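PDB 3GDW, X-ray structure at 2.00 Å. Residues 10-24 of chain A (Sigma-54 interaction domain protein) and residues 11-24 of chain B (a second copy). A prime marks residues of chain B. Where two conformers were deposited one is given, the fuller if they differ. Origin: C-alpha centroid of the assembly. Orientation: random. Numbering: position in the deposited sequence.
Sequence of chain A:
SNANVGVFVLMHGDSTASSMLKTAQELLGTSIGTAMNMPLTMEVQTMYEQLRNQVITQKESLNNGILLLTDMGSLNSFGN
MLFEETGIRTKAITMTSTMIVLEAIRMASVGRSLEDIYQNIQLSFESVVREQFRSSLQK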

# COMPACT_ATOMS: atom_id res chain seq x y z
N LEU A 10 4.02 8.57 4.21
CA LEU A 10 5.34 8.16 4.75
C LEU A 10 5.44 6.66 4.56
O LEU A 10 4.64 5.94 5.14
N MSE A 11 6.36 6.21 3.71
CA MSE A 11 6.49 4.77 3.34
C MSE A 11 7.95 4.34 3.35
O MSE A 11 8.85 5.14 3.06
N HIS A 12 8.18 3.05 3.60
CA HIS A 12 9.51 2.48 3.49
C HIS A 12 9.94 2.11 2.09
O HIS A 12 9.29 1.33 1.41
N GLY A 13 11.08 2.63 1.68
CA GLY A 13 11.65 2.25 0.40
C GLY A 13 12.12 3.45 -0.37
O GLY A 13 11.97 4.59 0.08
N ASP A 14 12.67 3.19 -1.55
CA ASP A 14 13.25 4.23 -2.38
C ASP A 14 12.23 5.22 -2.90
O ASP A 14 12.51 6.42 -2.92
N SER A 15 11.07 4.73 -3.33
CA SER A 15 10.10 5.61 -4.03
C SER A 15 8.63 5.21 -3.84
O SER A 15 7.77 5.57 -4.66
N THR A 16 8.34 4.44 -2.81
CA THR A 16 6.98 3.97 -2.60
C THR A 16 6.00 5.12 -2.34
O THR A 16 4.98 5.19 -3.02
N ALA A 17 6.31 5.99 -1.39
CA ALA A 17 5.49 7.17 -1.07
C ALA A 17 5.36 8.12 -2.27
O ALA A 17 4.25 8.52 -2.64
N SER A 18 6.49 8.53 -2.83
CA SER A 18 6.47 9.48 -3.96
C SER A 18 5.74 8.90 -5.19
O SER A 18 4.96 9.61 -5.85
N SER A 19 5.97 7.62 -5.49
CA SER A 19 5.21 6.99 -6.59
C SER A 19 3.70 6.94 -6.37
O SER A 19 2.93 7.18 -7.32
N MSE A 20 3.26 6.61 -5.16
CA MSE A 20 1.83 6.56 -4.88
C MSE A 20 1.26 7.97 -4.95
O MSE A 20 0.19 8.17 -5.53
N LEU A 21 1.96 8.94 -4.37
CA LEU A 21 1.49 10.32 -4.41
C LEU A 21 1.39 10.83 -5.85
O LEU A 21 0.39 11.47 -6.20
N LYS A 22 2.41 10.55 -6.66
CA LYS A 22 2.40 10.99 -8.05
C LYS A 22 1.22 10.40 -8.84
O LYS A 22 0.58 11.12 -9.61
N THR A 23 0.93 9.12 -8.61
CA THR A 23 -0.22 8.44 -9.24
C THR A 23 -1.52 9.16 -8.91
O THR A 23 -2.37 9.39 -9.78
N ALA A 24 -1.66 9.53 -7.64
CA ALA A 24 -2.86 10.21 -7.17
C ALA A 24 -2.94 11.62 -7.78
O ALA A 24 -3.99 12.01 -8.29
N MSE B 11 0.95 -2.98 -9.53
CA MSE B 11 0.34 -1.73 -9.00
C MSE B 11 0.33 -0.58 -10.00
O MSE B 11 1.15 -0.53 -10.92
N HIS B 12 -0.59 0.35 -9.81
CA HIS B 12 -0.66 1.54 -10.63
C HIS B 12 0.51 2.47 -10.30
O HIS B 12 0.87 2.60 -9.12
N GLY B 13 1.07 3.13 -11.31
CA GLY B 13 2.08 4.15 -11.07
C GLY B 13 3.43 3.65 -11.53
O GLY B 13 3.52 2.52 -12.00
N ASP B 14 4.46 4.50 -11.41
CA ASP B 14 5.76 4.21 -12.01
C ASP B 14 6.64 3.22 -11.25
O ASP B 14 7.41 2.50 -11.88
N SER B 15 6.57 3.21 -9.91
CA SER B 15 7.52 2.43 -9.11
C SER B 15 7.01 1.97 -7.74
O SER B 15 7.80 1.53 -6.90
N THR B 16 5.70 2.02 -7.53
CA THR B 16 5.15 1.58 -6.25
C THR B 16 5.39 0.10 -6.03
O THR B 16 5.92 -0.29 -4.98
N ALA B 17 5.00 -0.72 -7.01
CA ALA B 17 5.16 -2.16 -6.87
C ALA B 17 6.63 -2.54 -6.68
O ALA B 17 6.97 -3.34 -5.77
N SER B 18 7.51 -1.99 -7.54
CA SER B 18 8.92 -2.37 -7.51
C SER B 18 9.63 -1.88 -6.24
O SER B 18 10.46 -2.59 -5.69
N SER B 19 9.31 -0.67 -5.80
CA SER B 19 9.91 -0.12 -4.58
C SER B 19 9.45 -0.89 -3.33
O SER B 19 10.26 -1.13 -2.43
N MSE B 20 8.16 -1.23 -3.26
CA MSE B 20 7.69 -2.07 -2.15
C MSE B 20 8.37 -3.42 -2.14
O MSE B 20 8.74 -3.90 -1.06
N LEU B 21 8.52 -4.04 -3.32
CA LEU B 21 9.20 -5.35 -3.42
C LEU B 21 10.68 -5.25 -3.04
O LEU B 21 11.20 -6.13 -2.33
N LYS B 22 11.35 -4.20 -3.50
CA LYS B 22 12.76 -4.00 -3.17
C LYS B 22 12.91 -3.92 -1.64
O LYS B 22 13.76 -4.58 -1.07
N THR B 23 12.05 -3.14 -1.00
CA THR B 23 12.02 -3.07 0.47
C THR B 23 11.91 -4.44 1.16
O THR B 23 12.72 -4.77 2.05
N ALA B 24 10.93 -5.24 0.75
CA ALA B 24 10.79 -6.59 1.32
C ALA B 24 12.04 -7.42 1.05
O ALA B 24 12.53 -8.11 1.95

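Two copies of one loop-helix unit meet nearly antiparallel: the 16-24 helices run at 162° to each other, their axes approaching to 8.7 Å, and the CA atoms come nearest at Thr16 and Thr16′, whose CA atoms are 4.7 Å apart. Each helix start therefore lies along the other helix, and small hydroxyl residues fill the space between.

Leu10 takes no part. Met11, a selenomethionine in the m, m, m rotamer, points toward the partner and sets its CE 3.8 Å from CE of Met20′, an apolar contact beneath the polar layer; Met11′ (m, t, t) makes no such contact. His12 (m) has its ring turned away, but CB still rests 4.1 Å from Thr23′ CG2, and the backbone O lies 3.0 Å from Thr23′ OG1.

Gly13 is glycine for two reasons. Its backbone angles would jam a CB against the preceding carbonyl, and an ideal CB would fall 2.5 Å from Thr23′ OG1. The bare CA instead lets Thr23′ OG1 in to 3.1 Å from Gly13 CA.

Asp14 (m) is exposed but points toward the partner, where its OD2 forms a salt bridge with NZ of the extended, all-t Lys22′ at 2.6 Å. Water 2 donates to Asp14 OD1 at 2.6 Å and weakly accepts from Lys22′ NZ at 3.4 Å. Deeper in, water 1 joins the backbones, accepting from Asp14 N (2.8 Å) and donating to Ser19′ O (2.9 Å).

Ser15 sits at the N-cap position, yet its p side chain makes no capping bond. Its OG hydrogen-bonds Ser15′ OG at 2.7 Å, while its backbone N donates to Ser19′ OG at 3.0 Å with a nearly straight 165° angle. Ser19′ thus serves the start of this helix.

Thr16 (m) uses both branches: OG1 shares a 2.8 Å hydrogen bond with Ser19′ OG, and CG2 packs 3.7 Å from Met20′ CG and 4.1 Å from Thr16′ CG2. Ala17 faces away, and Ser18 stays out of contact.

Ser19 (t) points in and returns the favour. Its OG accepts from Ser15′ N at 3.1 Å and hydrogen-bonds Thr16′ OG1 at 2.8 Å; water 3 links Ser19 O (3.1 Å) to Asp14′ N (2.8 Å). Met20, also selenomethionine (m, t, m), lays CG 3.4 Å from Thr16′ CG2 and SE 4.5 Å from Met20′ CE.

The two halves differ again at Lys22: its end leads away, with no counterpart to the Asp14 salt bridge. Thr23 (m) points in, donating OG1 to its own Ser19 O at 3.0 Å while that OG1 lies 3.1 Å from Gly13′ CA. Ala24 is out of reach.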

# COMPACT_ATOMS: atom_id res chain seq x y z
CB LEU A 10 5.46 8.53 6.25
CG LEU A 10 4.75 9.83 6.66
CD1 LEU A 10 4.64 9.98 8.17
CD2 LEU A 10 5.46 11.05 6.06
CB MSE A 11 5.95 4.51 1.93
CG MSE A 11 4.50 4.93 1.68
SE MSE A 11 3.23 3.92 2.76
CE MSE A 11 3.06 2.39 1.60
CB HIS A 12 9.63 1.28 4.41
CG HIS A 12 9.61 1.66 5.84
ND1 HIS A 12 10.66 2.35 6.43
CD2 HIS A 12 8.65 1.54 6.79
CE1 HIS A 12 10.34 2.62 7.68
NE2 HIS A 12 9.14 2.12 7.93
CB ASP A 14 13.95 3.61 -3.59
CG ASP A 14 15.25 2.92 -3.24
OD1 ASP A 14 15.66 2.93 -2.06
OD2 ASP A 14 15.86 2.35 -4.17
CB SER A 15 10.42 5.62 -5.53
OG SER A 15 10.41 4.30 -6.03
CB THR A 16 6.91 2.97 -1.46
OG1 THR A 16 7.87 1.91 -1.70
CG2 THR A 16 5.50 2.38 -1.37
CB ALA A 17 6.09 7.93 0.15
CB SER A 18 7.88 10.00 -4.31
OG SER A 18 8.75 8.91 -4.56
CB SER A 19 5.72 5.59 -6.93
OG SER A 19 4.91 5.03 -7.96
CB MSE A 20 1.50 5.93 -3.52
CG MSE A 20 1.75 4.44 -3.40
SE MSE A 20 1.04 3.85 -1.68
CE MSE A 20 2.09 5.03 -0.62
CB LEU A 21 2.34 11.26 -3.56
CG LEU A 21 1.89 12.74 -3.56
CD1 LEU A 21 0.48 12.90 -3.01
CD2 LEU A 21 2.91 13.61 -2.74
CB LYS A 22 3.74 10.71 -8.75
CG LYS A 22 4.75 11.83 -8.53
CD LYS A 22 6.07 11.59 -9.24
CE LYS A 22 7.06 12.67 -8.86
NZ LYS A 22 7.48 12.57 -7.44
CB THR A 23 -0.35 6.97 -8.73
OG1 THR A 23 0.78 6.22 -9.15
CG2 THR A 23 -1.61 6.28 -9.27
CB ALA A 24 -2.87 10.28 -5.64
CB MSE B 11 1.03 -1.30 -7.68
CG MSE B 11 0.83 -2.29 -6.57
SE MSE B 11 1.81 -1.86 -4.98
CE MSE B 11 1.25 -3.41 -3.95
CB HIS B 12 -1.96 2.28 -10.34
CG HIS B 12 -3.19 1.54 -10.75
ND1 HIS B 12 -3.55 0.33 -10.19
CD2 HIS B 12 -4.16 1.85 -11.64
CE1 HIS B 12 -4.68 -0.08 -10.73
NE2 HIS B 12 -5.07 0.82 -11.63
CB ASP B 14 6.55 5.51 -12.24
CG ASP B 14 5.92 6.39 -13.33
OD1 ASP B 14 5.12 5.89 -14.15
OD2 ASP B 14 6.23 7.58 -13.36
CB SER B 15 8.83 3.21 -8.91
OG SER B 15 8.61 4.33 -8.06
CB THR B 16 3.66 1.86 -6.13
OG1 THR B 16 3.45 3.22 -6.48
CG2 THR B 16 3.19 1.63 -4.69
CB ALA B 17 4.55 -2.92 -8.07
CB SER B 18 9.67 -1.92 -8.78
OG SER B 18 9.44 -0.53 -9.06
CB SER B 19 9.53 1.34 -4.45
OG SER B 19 10.13 1.93 -3.32
CB MSE B 20 6.19 -2.33 -2.21
CG MSE B 20 5.36 -1.30 -1.63
SE MSE B 20 3.51 -1.94 -1.66
CE MSE B 20 2.77 -0.23 -1.16
CB LEU B 21 9.05 -5.99 -4.82
CG LEU B 21 9.68 -7.38 -5.03
CD1 LEU B 21 9.07 -8.40 -4.08
CD2 LEU B 21 9.53 -7.86 -6.49
CB LYS B 22 13.30 -2.75 -3.86
CG LYS B 22 14.76 -2.43 -3.51
CD LYS B 22 15.26 -1.36 -4.48
CE LYS B 22 16.70 -0.92 -4.23
NZ LYS B 22 17.10 0.25 -5.10
CB THR B 23 10.86 -2.15 0.93
OG1 THR B 23 11.17 -0.81 0.57
CG2 THR B 23 10.66 -2.22 2.46
CB ALA B 24 9.53 -7.31 0.76
O HOH W 1 12.66 0.49 -2.20
O HOH W 2 17.99 1.70 -2.13
O HOH W 3 3.84 7.01 -10.32